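Local coordinates for centrosomal protein of 104 kDa (Homo sapiens, PDB 5LPH), which is required for building cilia and for the structural integrity of the ciliary tip, and is represented here by its tubulin-binding TOG domain, at residues A196-M200 with E236-A241; V222-S226 with I244-M248. All coordinates share one frame; numbering follows the deposited sequence.

Contact 1 (A196-M200 with E236-A241)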
loop_
_atom_site.group_PDB
_atom_site.type_symbol
_atom_site.label_atom_id
_atom_site.label_comp_id
_atom_site.label_asym_id
_atom_site.label_seq_id
_atom_site.Cartn_x
_atom_site.Cartn_y
_atom_site.Cartn_z
ATOM N N ALA A 196 -11.987 3.822 -2.563
ATOM C CA ALA A 196 -11.907 4.035 -4.013
ATOM C C ALA A 196 -11.197 5.344 -4.388
ATOM O O ALA A 196 -10.330 5.344 -5.271
ATOM C CB ALA A 196 -13.300 3.999 -4.622
HETATM N N MSE A 197 -11.564 6.437 -3.711
HETATM C CA MSE A 197 -10.969 7.779 -3.965
HETATM C C MSE A 197 -9.503 7.793 -3.617
HETATM O O MSE A 197 -8.709 8.381 -4.351
HETATM C CB MSE A 197 -11.720 8.948 -3.282
HETATM C CG MSE A 197 -12.018 10.175 -4.174
HETATM SE SE MSE A 197 -12.918 9.677 -5.862
HETATM C CE MSE A 197 -14.560 9.099 -4.936
ATOM N N SER A 198 -9.124 7.121 -2.525
ATOM C CA SER A 198 -7.718 7.044 -2.113
ATOM C C SER A 198 -6.863 6.260 -3.106
ATOM O O SER A 198 -5.759 6.681 -3.427
ATOM C CB SER A 198 -7.576 6.428 -0.716
ATOM O OG SER A 198 -8.069 7.300 0.295
ATOM N N GLN A 199 -7.371 5.125 -3.579
ATOM C CA GLN A 199 -6.653 4.309 -4.563
ATOM C C GLN A 199 -6.420 5.083 -5.869
ATOM O O GLN A 199 -5.333 5.047 -6.440
ATOM C CB GLN A 199 -7.405 3.006 -4.845
ATOM C CG GLN A 199 -6.628 2.046 -5.737
ATOM C CD GLN A 199 -7.249 0.664 -5.855
ATOM O OE1 GLN A 199 -8.018 0.230 -5.000
ATOM N NE2 GLN A 199 -6.903 -0.041 -6.924
HETATM N N MSE A 200 -7.453 5.781 -6.321
HETATM C CA MSE A 200 -7.371 6.608 -7.527
HETATM C C MSE A 200 -6.426 7.765 -7.391
HETATM O O MSE A 200 -5.678 8.066 -8.321
HETATM C CB MSE A 200 -8.769 7.100 -7.858
HETATM C CG MSE A 200 -9.438 6.033 -8.655
HETATM SE SE MSE A 200 -11.315 6.511 -8.884
HETATM C CE MSE A 200 -11.257 6.166 -10.838
ATOM N N GLU A 236 -18.481 10.364 -8.329
ATOM C CA GLU A 236 -17.131 10.914 -8.195
ATOM C C GLU A 236 -16.016 9.926 -8.627
ATOM O O GLU A 236 -14.979 10.347 -9.155
ATOM C CB GLU A 236 -16.932 11.432 -6.766
ATOM C CG GLU A 236 -15.797 12.418 -6.565
ATOM C CD GLU A 236 -15.703 12.894 -5.125
ATOM O OE1 GLU A 236 -15.127 13.966 -4.886
ATOM O OE2 GLU A 236 -16.217 12.208 -4.225
ATOM N N VAL A 237 -16.235 8.623 -8.422
ATOM C CA VAL A 237 -15.310 7.587 -8.923
ATOM C C VAL A 237 -15.286 7.573 -10.455
ATOM O O VAL A 237 -14.219 7.592 -11.068
ATOM C CB VAL A 237 -15.650 6.175 -8.367
ATOM C CG1 VAL A 237 -14.909 5.071 -9.130
ATOM C CG2 VAL A 237 -15.333 6.105 -6.881
ATOM N N ARG A 238 -16.467 7.532 -11.063
ATOM C CA ARG A 238 -16.589 7.562 -12.525
ATOM C C ARG A 238 -15.961 8.829 -13.102
ATOM O O ARG A 238 -15.238 8.766 -14.095
ATOM C CB ARG A 238 -18.054 7.485 -12.949
ATOM C CG ARG A 238 -18.756 6.185 -12.580
ATOM C CD ARG A 238 -20.039 6.016 -13.378
ATOM N NE ARG A 238 -21.019 7.074 -13.130
ATOM C CZ ARG A 238 -21.879 7.115 -12.110
ATOM N NH1 ARG A 238 -21.906 6.164 -11.179
ATOM N NH2 ARG A 238 -22.725 8.137 -12.010
ATOM N N GLU A 239 -16.222 9.966 -12.458
ATOM C CA GLU A 239 -15.676 11.253 -12.894
ATOM C C GLU A 239 -14.137 11.289 -12.867
ATOM O O GLU A 239 -13.521 11.882 -13.749
ATOM C CB GLU A 239 -16.258 12.400 -12.057
ATOM C CG GLU A 239 -15.978 13.795 -12.611
ATOM C CD GLU A 239 -16.504 14.918 -11.723
ATOM O OE1 GLU A 239 -17.033 14.646 -10.622
ATOM O OE2 GLU A 239 -16.383 16.094 -12.129
ATOM N N THR A 240 -13.522 10.666 -11.862
ATOM C CA THR A 240 -12.052 10.613 -11.768
ATOM C C THR A 240 -11.454 9.681 -12.835
ATOM O O THR A 240 -10.364 9.936 -13.353
ATOM C CB THR A 240 -11.559 10.170 -10.367
ATOM O OG1 THR A 240 -12.316 10.823 -9.340
ATOM C CG2 THR A 240 -10.063 10.488 -10.181
ATOM N N ALA A 241 -12.159 8.599 -13.154
ATOM C CA ALA A 241 -11.747 7.696 -14.246
ATOM C C ALA A 241 -11.652 8.436 -15.583
ATOM O O ALA A 241 -10.691 8.242 -16.346
ATOM C CB ALA A 241 -12.706 6.526 -14.363
#
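M200 reaches out of helix 193-210 and lays its terminal methyl against the backbone of helix 235-252. Both it and M197 are present as selenomethionine. The chain of M200 runs straight through chi2 and turns only at its last torsion, which brings CE to 3.3 Å from V237 O. A241 N, which donates its helical hydrogen bond to that same oxygen, is 3.5 Å from CE, and the methyl also touches A241 CB. A slender, unbranched side chain suits this place, because its end can settle against the backbone beside a small alanine. Selenium, one atom back, rests against V237 CG1 and T240 CB.

V237 is shared among three residues of the facing helix, A196, M197 and M200. While its CG1 meets M200, its CG2 touches both A196 CB and M197 CE, at 3.7 Å from each. M197 is curled, bent at chi2 (52°) and chi3 (67°), which carries its end toward helix 235-252, and crosses E236 at about a right angle. Its CE meets the aliphatic part of that glutamate as well as OE2, at 3.6 Å, so an exposed acidic residue adds its methylenes to the border of the contact.

M197 SE also lies 3.7 Å from T240 OG1. That hydroxyl gives its hydrogen to E236 O, one turn earlier, over 2.7 Å; T240 N reaches the same oxygen from the other face of its plane. The near-parallel run (13°) stacks helix 235-252 of the second HEAT repeat on helix 193-210, which precedes that repeat, as in the solenoid of a TOG domain. No hydrogen bond joins the two segments, so the contact probably rests on burial of apolar surface and on dispersion among methyl groups and the polarisable selenium, which stands in for methionine sulfur.

Contact 2 (V222-S226 with I244-M248); sequences VMKFS and IILDM
S226, a small residue on helix 219-229, leaves the shallow spot into which I244 and I245 of helix 235-252 push. The CG2 branch of I244 stands 3.5 Å from S226 OG, while I245 brings its CG1 to S226 CB, at 3.8 Å. The same I245 CG1 meets M223 CE, 4.0 Å away, so this bump fits between a serine and a bent selenomethionine. Further along, M248, also selenomethionine, curls through chi2 (-75°) and chi3 (-75°) until its CE covers V222 CG1 at 3.7 Å. The chains of M223 and M248 lie alongside and point opposite ways, with M223 SE against M248 CB. Flexible side chains suit these positions because they can bend around the stiff, branched valine and isoleucines. The buried hydroxyl of S226 is satisfied within its helix, donating to V222 O from above the carbonyl plane (3.0 Å). A leucine in its place would lose that bond and would probably push I244 and I245 outward, prising the helices apart. The two helices, antiparallel at 152° and both within the second HEAT repeat, form the helical hairpin from which HEAT solenoids, and hence TOG domains, are built.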
loop_
_atom_site.group_PDB
_atom_site.type_symbol
_atom_site.label_atom_id
_atom_site.label_comp_id
_atom_site.label_asym_id
_atom_site.label_seq_id
_atom_site.Cartn_x
_atom_site.Cartn_y
_atom_site.Cartn_z
ATOM N N VAL A 222 -3.202 0.191 -16.533
ATOM C CA VAL A 222 -3.809 1.496 -16.197
ATOM C C VAL A 222 -5.182 1.695 -16.868
ATOM O O VAL A 222 -6.154 2.093 -16.218
ATOM C CB VAL A 222 -2.852 2.663 -16.561
ATOM C CG1 VAL A 222 -3.547 4.018 -16.480
ATOM C CG2 VAL A 222 -1.607 2.651 -15.679
HETATM N N MSE A 223 -5.251 1.432 -18.172
HETATM C CA MSE A 223 -6.496 1.622 -18.948
HETATM C C MSE A 223 -7.530 0.594 -18.582
HETATM O O MSE A 223 -8.711 0.917 -18.458
HETATM C CB MSE A 223 -6.214 1.553 -20.454
HETATM C CG MSE A 223 -5.381 2.736 -20.957
HETATM SE SE MSE A 223 -6.300 4.471 -20.758
HETATM C CE MSE A 223 -8.101 3.971 -21.382
ATOM N N LYS A 224 -7.089 -0.654 -18.423
ATOM C CA LYS A 224 -7.932 -1.751 -17.919
ATOM C C LYS A 224 -8.624 -1.337 -16.615
ATOM O O LYS A 224 -9.826 -1.520 -16.478
ATOM C CB LYS A 224 -7.063 -3.006 -17.729
ATOM C CG LYS A 224 -7.658 -4.272 -17.108
ATOM C CD LYS A 224 -9.138 -4.526 -17.245
ATOM C CE LYS A 224 -9.502 -5.937 -16.792
ATOM N NZ LYS A 224 -10.946 -6.060 -16.451
ATOM N N PHE A 225 -7.860 -0.756 -15.687
ATOM C CA PHE A 225 -8.399 -0.235 -14.411
ATOM C C PHE A 225 -9.372 0.932 -14.597
ATOM O O PHE A 225 -10.478 0.931 -14.041
ATOM C CB PHE A 225 -7.239 0.195 -13.481
ATOM C CG PHE A 225 -7.684 0.862 -12.199
ATOM C CD1 PHE A 225 -8.144 0.101 -11.133
ATOM C CD2 PHE A 225 -7.638 2.252 -12.052
ATOM C CE1 PHE A 225 -8.558 0.709 -9.953
ATOM C CE2 PHE A 225 -8.050 2.863 -10.876
ATOM C CZ PHE A 225 -8.509 2.091 -9.823
ATOM N N SER A 226 -8.951 1.922 -15.380
ATOM C CA SER A 226 -9.745 3.143 -15.560
ATOM C C SER A 226 -11.088 2.891 -16.245
ATOM O O SER A 226 -12.123 3.401 -15.799
ATOM C CB SER A 226 -8.948 4.170 -16.358
ATOM O OG SER A 226 -7.772 4.544 -15.661
ATOM N N ILE A 244 -8.440 10.536 -15.623
ATOM C CA ILE A 244 -7.233 9.718 -15.865
ATOM C C ILE A 244 -7.120 9.292 -17.330
ATOM O O ILE A 244 -6.028 9.323 -17.903
ATOM C CB ILE A 244 -7.168 8.470 -14.954
ATOM C CG1 ILE A 244 -7.060 8.906 -13.489
ATOM C CG2 ILE A 244 -5.974 7.584 -15.324
ATOM C CD1 ILE A 244 -7.068 7.773 -12.488
ATOM N N ILE A 245 -8.244 8.902 -17.928
ATOM C CA ILE A 245 -8.275 8.533 -19.350
ATOM C C ILE A 245 -7.830 9.711 -20.233
ATOM O O ILE A 245 -7.040 9.513 -21.163
ATOM C CB ILE A 245 -9.673 8.007 -19.776
ATOM C CG1 ILE A 245 -9.938 6.645 -19.121
ATOM C CG2 ILE A 245 -9.776 7.862 -21.293
ATOM C CD1 ILE A 245 -11.402 6.280 -19.029
ATOM N N LEU A 246 -8.319 10.919 -19.932
ATOM C CA LEU A 246 -7.920 12.128 -20.667
ATOM C C LEU A 246 -6.423 12.437 -20.500
ATOM O O LEU A 246 -5.765 12.817 -21.467
ATOM C CB LEU A 246 -8.765 13.343 -20.257
ATOM C CG LEU A 246 -10.272 13.313 -20.544
ATOM C CD1 LEU A 246 -10.952 14.541 -19.953
ATOM C CD2 LEU A 246 -10.569 13.223 -22.033
ATOM N N ASP A 247 -5.894 12.268 -19.286
ATOM C CA ASP A 247 -4.447 12.424 -19.027
ATOM C C ASP A 247 -3.596 11.420 -19.807
ATOM O O ASP A 247 -2.512 11.766 -20.281
ATOM C CB ASP A 247 -4.122 12.312 -17.526
ATOM C CG ASP A 247 -4.493 13.569 -16.730
ATOM O OD1 ASP A 247 -4.826 14.615 -17.329
ATOM O OD2 ASP A 247 -4.433 13.513 -15.483
HETATM N N MSE A 248 -4.086 10.191 -19.942
HETATM C CA MSE A 248 -3.380 9.150 -20.706
HETATM C C MSE A 248 -3.405 9.424 -22.189
HETATM O O MSE A 248 -2.480 9.025 -22.903
HETATM C CB MSE A 248 -3.971 7.769 -20.432
HETATM C CG MSE A 248 -3.691 7.317 -18.998
HETATM SE SE MSE A 248 -1.809 6.756 -18.770
HETATM C CE MSE A 248 -1.950 5.017 -19.680
#

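In the fold
Along the chain, helix 193-210 comes first and supplies residues 196-200; helix 219-229 follows with 222-226, and helix 235-252 then offers 236-241 and 244-248 in turn. Contact 1 closes a loop of 35 residues that carries the whole of helix 219-229, and contact 2 a shorter one of 17. Because their segments alternate, the two loops cross. Helix 235-252 thus meets a parallel neighbour near its start and its antiparallel partner further on. The contacts also touch directly: A241 CB packs on S226 O, and F225 lies against Q199 and M200. Contact 2 holds together the two helices of the second HEAT repeat, and contact 1 ties that repeat to the helix before it.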